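PDB 6WB6: transferrin from Manduca sexta, which carries iron in insects, binding one ferric ion per molecule together with a carbonate anion. Local coordinates for residues V29-V34 and A51-V56; Y5-P10 and T309-L314. All coordinates share one frame; numbering follows the deposited sequence.

How the contacts relate
The two contacts illustrate how one strand can organise a small core, for 5-10 stands beside both segments of contact 1. Their centres lie 7 Å apart. Strand 31-36, on which 29-34 lies, runs parallel to 5-10 and is tied to it at Leu-7, whose N is 2.7 Å from Glu-32 O and whose O is 2.9 Å from Val-34 N, both probable hydrogen bonds. The remaining segments, 51-56 and 309-314, also touch, Pro-55 CG packing on Val-311 O at 3.3 Å. Neither contact lines the metal site, where Tyr-90 and Tyr-204 hold the iron. Strand 53-56 nevertheless leads directly into Asp-57, a predicted iron ligand whose side chain is about 11 Å from that of Leu-312.

Contact 1. Residues V29-V34 and A51-V56; sequences VALECV and ADFVPV
Leu-31 and Phe-53 make the closer of two apolar meetings that join 29-34 to 51-56. One methyl does the work: Leu-31 CD2 stands 3.5 Å from Phe-53 CZ, with the neighbouring ring atom CE1 at nearly the same distance. It comes in at the rim of the ring, near its plane, and the two side chains cross at about a right angle. Phe-53 takes the crowded position between its own backbone N and carbonyl carbon (chi1 69°), and this carries the far end of the ring across to the leucine. The second meeting is looser but buries nearly as much surface: Val-34 CG2 faces Ala-51 CB at 4.3 Å.

No hydrogen bond passes directly between the segments. Two like charges stand near each other without touching, Glu-32 OE2 and Asp-52 OD2 being 6.3 Å apart. Asp-52 is nonetheless well satisfied: OD2 forms a salt bridge with Lys-6 NZ, whose positive charge lies between the two carboxylates and probably eases their repulsion, and OD1 is hydrogen-bonded to His-279 NE2.

The indirect link is strand 5-10. Backbone bonds tie its Tyr-5 to Ala-30 and Glu-32 and its Val-9 to Val-34, while Lys-6 bonds with Asp-52 and Phe-53, so that the segments reach each other past an intervening strand. Leu-289 of helix 286-300 touches both Leu-31 and Phe-53, and Leu-7 and Leu-276 also pack on the phenylalanine. Farther along 51-56, Val-54 rests on helix 39-47, and strand 275-279 pairs antiparallel with 53-56.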
ATOM      1  N   VAL A  29      -3.008 -36.602 -12.529  1.00 25.96           N
ATOM      2  CA  VAL A  29      -3.405 -35.979 -11.273  1.00 21.52           C
ATOM      3  C   VAL A  29      -4.571 -35.030 -11.538  1.00 27.63           C
ATOM      4  O   VAL A  29      -4.519 -34.207 -12.461  1.00 25.28           O
ATOM      5  CB  VAL A  29      -2.203 -35.244 -10.642  1.00 30.78           C
ATOM      6  CG1 VAL A  29      -2.612 -34.551  -9.387  1.00 37.66           C
ATOM      7  CG2 VAL A  29      -1.053 -36.220 -10.337  1.00 36.08           C
ATOM      8  N   ALA A  30      -5.649 -35.167 -10.765  1.00 23.38           N
ATOM      9  CA  ALA A  30      -6.751 -34.215 -10.781  1.00 34.30           C
ATOM     10  C   ALA A  30      -6.457 -33.073  -9.814  1.00 36.48           C
ATOM     11  O   ALA A  30      -6.299 -33.302  -8.611  1.00 36.49           O
ATOM     12  CB  ALA A  30      -8.067 -34.894 -10.386  1.00 34.26           C
ATOM     13  N   LEU A  31      -6.393 -31.851 -10.333  1.00 30.99           N
ATOM     14  CA  LEU A  31      -6.338 -30.649  -9.512  1.00 34.09           C
ATOM     15  C   LEU A  31      -7.698 -29.969  -9.505  1.00 30.80           C
ATOM     16  O   LEU A  31      -8.409 -29.972 -10.509  1.00 31.01           O
ATOM     17  CB  LEU A  31      -5.308 -29.660 -10.042  1.00 24.73           C
ATOM     18  CG  LEU A  31      -3.824 -29.988  -9.912  1.00 27.99           C
ATOM     19  CD1 LEU A  31      -3.144 -29.195 -10.976  1.00 21.52           C
ATOM     20  CD2 LEU A  31      -3.312 -29.631  -8.545  1.00 32.47           C
ATOM     21  N   GLU A  32      -8.046 -29.359  -8.379  1.00 26.49           N
ATOM     22  CA  GLU A  32      -9.226 -28.519  -8.322  1.00 32.80           C
ATOM     23  C   GLU A  32      -8.843 -27.148  -7.809  1.00 23.40           C
ATOM     24  O   GLU A  32      -7.945 -26.999  -6.976  1.00 26.66           O
ATOM     25  CB  GLU A  32     -10.346 -29.053  -7.419  1.00 27.96           C
ATOM     26  CG  GLU A  32     -10.087 -30.345  -6.744  1.00 32.79           C
ATOM     27  CD  GLU A  32     -11.277 -30.774  -5.867  1.00 51.25           C
ATOM     28  OE1 GLU A  32     -12.193 -29.948  -5.652  1.00 41.84           O
ATOM     29  OE2 GLU A  32     -11.304 -31.931  -5.393  1.00 57.49           O
ATOM     30  N   CYS A  33      -9.561 -26.159  -8.305  1.00 21.67           N
ATOM     31  CA  CYS A  33      -9.397 -24.779  -7.891  1.00 24.64           C
ATOM     32  C   CYS A  33     -10.324 -24.520  -6.697  1.00 28.56           C
ATOM     33  O   CYS A  33     -11.531 -24.773  -6.782  1.00 20.60           O
ATOM     34  CB  CYS A  33      -9.720 -23.880  -9.082  1.00 23.77           C
ATOM     35  SG  CYS A  33      -8.675 -24.255 -10.570  1.00 31.86           S
ATOM     36  N   VAL A  34      -9.760 -24.062  -5.584  1.00 27.70           N
ATOM     37  CA  VAL A  34     -10.521 -23.594  -4.429  1.00 22.39           C
ATOM     38  C   VAL A  34     -10.316 -22.087  -4.329  1.00 28.56           C
ATOM     39  O   VAL A  34      -9.184 -21.642  -4.099  1.00 21.17           O
ATOM     40  CB  VAL A  34     -10.077 -24.285  -3.132  1.00 22.67           C
ATOM     41  CG1 VAL A  34     -10.983 -23.869  -1.942  1.00 27.32           C
ATOM     42  CG2 VAL A  34     -10.042 -25.775  -3.312  1.00 27.55           C
ATOM     43  N   ALA A  51      -8.222 -26.733   1.138  1.00 14.47           N
ATOM     44  CA  ALA A  51      -7.324 -26.772   0.003  1.00 20.69           C
ATOM     45  C   ALA A  51      -6.154 -27.603   0.455  1.00 17.54           C
ATOM     46  O   ALA A  51      -6.004 -27.882   1.649  1.00 26.01           O
ATOM     47  CB  ALA A  51      -6.896 -25.371  -0.445  1.00 26.58           C
ATOM     48  N   ASP A  52      -5.329 -28.014  -0.498  1.00 17.43           N
ATOM     49  CA  ASP A  52      -4.189 -28.852  -0.180  1.00 15.85           C
ATOM     50  C   ASP A  52      -2.865 -28.126  -0.325  1.00 21.44           C
ATOM     51  O   ASP A  52      -1.917 -28.478   0.373  1.00 24.08           O
ATOM     52  CB  ASP A  52      -4.181 -30.105  -1.067  1.00 14.99           C
ATOM     53  CG  ASP A  52      -5.452 -30.944  -0.883  1.00 21.99           C
ATOM     54  OD1 ASP A  52      -5.767 -31.279   0.273  1.00 23.26           O
ATOM     55  OD2 ASP A  52      -6.123 -31.248  -1.879  1.00 19.08           O
ATOM     56  N   PHE A  53      -2.787 -27.106  -1.182  1.00 20.02           N
ATOM     57  CA  PHE A  53      -1.546 -26.365  -1.346  1.00 22.73           C
ATOM     58  C   PHE A  53      -1.821 -25.031  -2.014  1.00 22.05           C
ATOM     59  O   PHE A  53      -2.888 -24.793  -2.600  1.00 26.60           O
ATOM     60  CB  PHE A  53      -0.523 -27.155  -2.163  1.00 16.15           C
ATOM     61  CG  PHE A  53      -0.899 -27.309  -3.627  1.00 21.39           C
ATOM     62  CD1 PHE A  53      -2.069 -27.958  -4.000  1.00 17.70           C
ATOM     63  CD2 PHE A  53      -0.051 -26.817  -4.628  1.00 21.37           C
ATOM     64  CE1 PHE A  53      -2.406 -28.117  -5.360  1.00 24.08           C
ATOM     65  CE2 PHE A  53      -0.352 -26.962  -5.975  1.00 18.36           C
ATOM     66  CZ  PHE A  53      -1.521 -27.599  -6.364  1.00 21.97           C
ATOM     67  N   VAL A  54      -0.807 -24.175  -1.947  1.00 20.88           N
ATOM     68  CA  VAL A  54      -0.890 -22.816  -2.451  1.00 17.16           C
ATOM     69  C   VAL A  54       0.527 -22.292  -2.668  1.00 15.92           C
ATOM     70  O   VAL A  54       1.442 -22.646  -1.915  1.00 20.03           O
ATOM     71  CB  VAL A  54      -1.682 -21.932  -1.474  1.00 22.65           C
ATOM     72  CG1 VAL A  54      -0.918 -21.808  -0.143  1.00 19.10           C
ATOM     73  CG2 VAL A  54      -1.977 -20.590  -2.099  1.00 18.55           C
ATOM     74  N   PRO A  55       0.755 -21.482  -3.695  1.00 17.70           N
ATOM     75  CA  PRO A  55       2.062 -20.839  -3.855  1.00 20.29           C
ATOM     76  C   PRO A  55       2.298 -19.770  -2.792  1.00 19.73           C
ATOM     77  O   PRO A  55       1.386 -19.045  -2.396  1.00 19.37           O
ATOM     78  CB  PRO A  55       1.971 -20.223  -5.259  1.00 21.15           C
ATOM     79  CG  PRO A  55       0.494 -19.999  -5.447  1.00 30.03           C
ATOM     80  CD  PRO A  55      -0.140 -21.188  -4.830  1.00 16.71           C
ATOM     81  N   VAL A  56       3.542 -19.660  -2.350  1.00 21.39           N
ATOM     82  CA  VAL A  56       3.905 -18.773  -1.253  1.00 27.67           C
ATOM     83  C   VAL A  56       5.237 -18.101  -1.567  1.00 25.42           C
ATOM     84  O   VAL A  56       6.164 -18.744  -2.071  1.00 20.79           O
ATOM     85  CB  VAL A  56       4.013 -19.542   0.082  1.00 22.83           C
ATOM     86  CG1 VAL A  56       2.628 -19.851   0.690  1.00 28.40           C
ATOM     87  CG2 VAL A  56       4.806 -20.805  -0.127  1.00 25.84           C
TER

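Contact 2. Residues Y5-P10 and T309-L314; sequences YKLCVP and TKVLGL
This is a buried contact of apolar side chains, with one water bridging the backbones, in which Leu-7 and Val-9 of strand 5-10 meet Val-311 at the end of helix 306-311 and Leu-312 just after it. Val-311 is the hub, using both methyls: its CG1 lies 3.6 Å from Leu-7 CD2, and its CG2 lies 4.1 Å from Val-9 CG2. Leu-7 holds its CG anti to the backbone N (chi1 169°), which lets the single methyl CD2 touch both Val-311 and Leu-312. Leu-7 CD2 is also 4.2 Å from Leu-312 CD2, the two side chains crossing at about a right angle.

Backbone oxygens meet through the water, which donates one hydrogen bond to Cys-8 O and another to Val-311 O, each 2.8 Å long; two carbonyls that cannot bond one another are thereby joined. Just beyond, the chain leaves the helix at Gly-313, where phi turns positive (69°), and Leu-312 O accepts a bond from Tyr-78 OH.

Helix 14-21 adds Met-20, which touches Leu-7 and Leu-312. Strand 5-10, helix 14-21 and strand 31-36 form a beta-alpha-beta unit, as in the periplasmic binding protein fold to which transferrin lobes belong; here a much later helix of the same lobe packs against its first strand.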
ATOM      1  N   TYR A   5      -6.085 -32.973  -5.619  1.00 28.90           N
ATOM      2  CA  TYR A   5      -5.186 -32.001  -5.012  1.00 26.42           C
ATOM      3  C   TYR A   5      -5.808 -30.625  -5.185  1.00 25.07           C
ATOM      4  O   TYR A   5      -5.976 -30.143  -6.310  1.00 23.79           O
ATOM      5  CB  TYR A   5      -3.798 -32.039  -5.633  1.00 30.77           C
ATOM      6  CG  TYR A   5      -3.016 -33.306  -5.386  1.00 18.90           C
ATOM      7  CD1 TYR A   5      -2.330 -33.515  -4.198  1.00 23.63           C
ATOM      8  CD2 TYR A   5      -2.930 -34.264  -6.359  1.00 26.88           C
ATOM      9  CE1 TYR A   5      -1.581 -34.670  -4.002  1.00 28.71           C
ATOM     10  CE2 TYR A   5      -2.200 -35.424  -6.181  1.00 30.01           C
ATOM     11  CZ  TYR A   5      -1.522 -35.618  -5.003  1.00 29.52           C
ATOM     12  OH  TYR A   5      -0.792 -36.768  -4.841  1.00 35.19           O
ATOM     13  N   LYS A   6      -6.173 -30.008  -4.071  1.00 22.67           N
ATOM     14  CA  LYS A   6      -6.927 -28.772  -4.100  1.00 23.23           C
ATOM     15  C   LYS A   6      -5.935 -27.624  -4.069  1.00 18.39           C
ATOM     16  O   LYS A   6      -5.116 -27.520  -3.149  1.00 25.09           O
ATOM     17  CB  LYS A   6      -7.919 -28.727  -2.936  1.00 29.37           C
ATOM     18  CG  LYS A   6      -9.151 -29.586  -3.188  1.00 24.72           C
ATOM     19  CD  LYS A   6     -10.031 -29.772  -1.933  1.00 25.70           C
ATOM     20  CE  LYS A   6      -9.405 -30.777  -0.972  1.00 26.72           C
ATOM     21  NZ  LYS A   6      -8.982 -32.088  -1.611  1.00 40.29           N
ATOM     22  N   LEU A   7      -5.996 -26.783  -5.077  1.00 17.91           N
ATOM     23  CA  LEU A   7      -5.107 -25.633  -5.192  1.00 24.82           C
ATOM     24  C   LEU A   7      -5.899 -24.395  -4.823  1.00 19.84           C
ATOM     25  O   LEU A   7      -6.907 -24.088  -5.471  1.00 19.38           O
ATOM     26  CB  LEU A   7      -4.560 -25.471  -6.604  1.00 26.32           C
ATOM     27  CG  LEU A   7      -3.846 -24.141  -6.862  1.00 19.09           C
ATOM     28  CD1 LEU A   7      -2.672 -23.984  -5.911  1.00 19.71           C
ATOM     29  CD2 LEU A   7      -3.355 -24.073  -8.305  1.00 17.50           C
ATOM     30  N   CYS A   8      -5.446 -23.680  -3.802  1.00 23.77           N
ATOM     31  CA  CYS A   8      -6.139 -22.459  -3.448  1.00 18.42           C
ATOM     32  C   CYS A   8      -5.665 -21.351  -4.366  1.00 22.89           C
ATOM     33  O   CYS A   8      -4.531 -21.356  -4.845  1.00 24.33           O
ATOM     34  CB  CYS A   8      -5.925 -22.107  -1.981  1.00 19.06           C
ATOM     35  SG  CYS A   8      -6.921 -20.748  -1.455  1.00 27.01           S
ATOM     36  N   VAL A   9      -6.566 -20.424  -4.650  1.00 22.09           N
ATOM     37  CA  VAL A   9      -6.344 -19.434  -5.695  1.00 22.09           C
ATOM     38  C   VAL A   9      -7.147 -18.202  -5.294  1.00 26.02           C
ATOM     39  O   VAL A   9      -8.339 -18.317  -4.966  1.00 21.85           O
ATOM     40  CB  VAL A   9      -6.752 -19.988  -7.072  1.00 29.47           C
ATOM     41  CG1 VAL A   9      -8.200 -20.437  -7.062  1.00 27.46           C
ATOM     42  CG2 VAL A   9      -6.551 -18.968  -8.140  1.00 28.24           C
ATOM     43  N   PRO A  10      -6.548 -17.018  -5.259  1.00 30.52           N
ATOM     44  CA  PRO A  10      -7.352 -15.804  -5.090  1.00 33.63           C
ATOM     45  C   PRO A  10      -8.548 -15.819  -6.031  1.00 30.53           C
ATOM     46  O   PRO A  10      -8.424 -16.141  -7.215  1.00 28.38           O
ATOM     47  CB  PRO A  10      -6.365 -14.683  -5.419  1.00 22.32           C
ATOM     48  CG  PRO A  10      -5.058 -15.248  -4.927  1.00 34.78           C
ATOM     49  CD  PRO A  10      -5.108 -16.728  -5.244  1.00 22.82           C
ATOM     50  N   THR A 309       1.663 -17.139 -13.519  1.00 24.05           N
ATOM     51  CA  THR A 309       2.038 -16.249 -12.425  1.00 28.79           C
ATOM     52  C   THR A 309       0.921 -16.057 -11.406  1.00 27.92           C
ATOM     53  O   THR A 309       1.171 -16.122 -10.203  1.00 32.89           O
ATOM     54  CB  THR A 309       2.459 -14.885 -12.980  1.00 28.94           C
ATOM     55  OG1 THR A 309       1.385 -14.320 -13.739  1.00 34.12           O
ATOM     56  CG2 THR A 309       3.663 -15.024 -13.900  1.00 27.11           C
ATOM     57  N   LYS A 310      -0.305 -15.840 -11.860  1.00 30.65           N
ATOM     58  CA  LYS A 310      -1.391 -15.495 -10.953  1.00 34.45           C
ATOM     59  C   LYS A 310      -1.893 -16.697 -10.157  1.00 32.18           C
ATOM     60  O   LYS A 310      -2.395 -16.539  -9.037  1.00 25.25           O
ATOM     61  CB  LYS A 310      -2.536 -14.880 -11.757  1.00 33.91           C
ATOM     62  CG  LYS A 310      -2.424 -13.374 -11.970  1.00 53.01           C
ATOM     63  CD  LYS A 310      -1.292 -12.990 -12.898  1.00 54.57           C
ATOM     64  CE  LYS A 310      -0.712 -11.622 -12.536  1.00 57.81           C
ATOM     65  NZ  LYS A 310       0.383 -11.217 -13.469  1.00 48.33           N
ATOM     66  N   VAL A 311      -1.779 -17.898 -10.708  1.00 30.62           N
ATOM     67  CA  VAL A 311      -2.292 -19.100 -10.073  1.00 24.08           C
ATOM     68  C   VAL A 311      -1.163 -19.943  -9.509  1.00 21.86           C
ATOM     69  O   VAL A 311      -1.155 -20.260  -8.324  1.00 21.46           O
ATOM     70  CB  VAL A 311      -3.168 -19.916 -11.056  1.00 17.09           C
ATOM     71  CG1 VAL A 311      -3.670 -21.150 -10.390  1.00 19.23           C
ATOM     72  CG2 VAL A 311      -4.320 -19.081 -11.541  1.00 28.01           C
ATOM     73  N   LEU A 312      -0.185 -20.298 -10.336  1.00 22.24           N
ATOM     74  CA  LEU A 312       0.881 -21.172  -9.858  1.00 17.04           C
ATOM     75  C   LEU A 312       1.971 -20.426  -9.108  1.00 18.91           C
ATOM     76  O   LEU A 312       2.744 -21.066  -8.393  1.00 26.75           O
ATOM     77  CB  LEU A 312       1.510 -21.955 -11.010  1.00 20.99           C
ATOM     78  CG  LEU A 312       0.804 -23.243 -11.448  1.00 26.87           C
ATOM     79  CD1 LEU A 312       1.772 -24.083 -12.287  1.00 20.41           C
ATOM     80  CD2 LEU A 312       0.304 -24.075 -10.299  1.00 29.07           C
ATOM     81  N   GLY A 313       2.012 -19.100  -9.191  1.00 29.02           N
ATOM     82  CA  GLY A 313       3.056 -18.364  -8.510  1.00 21.20           C
ATOM     83  C   GLY A 313       4.424 -18.590  -9.109  1.00 28.88           C
ATOM     84  O   GLY A 313       5.410 -18.622  -8.373  1.00 25.43           O
ATOM     85  N   LEU A 314       4.498 -18.818 -10.429  1.00 28.69           N
ATOM     86  CA  LEU A 314       5.759 -18.829 -11.152  1.00 24.65           C
ATOM     87  C   LEU A 314       6.006 -17.431 -11.706  1.00 27.64           C
ATOM     88  O   LEU A 314       5.187 -16.530 -11.542  1.00 28.15           O
ATOM     89  CB  LEU A 314       5.738 -19.829 -12.299  1.00 31.17           C
ATOM     90  CG  LEU A 314       5.313 -21.242 -11.947  1.00 28.35           C
ATOM     91  CD1 LEU A 314       4.802 -21.919 -13.187  1.00 25.88           C
ATOM     92  CD2 LEU A 314       6.469 -21.989 -11.337  1.00 29.26           C
TER
HETATM   93  O   HOH W   1      -2.802 -19.559  -6.157  1.00 25.83           O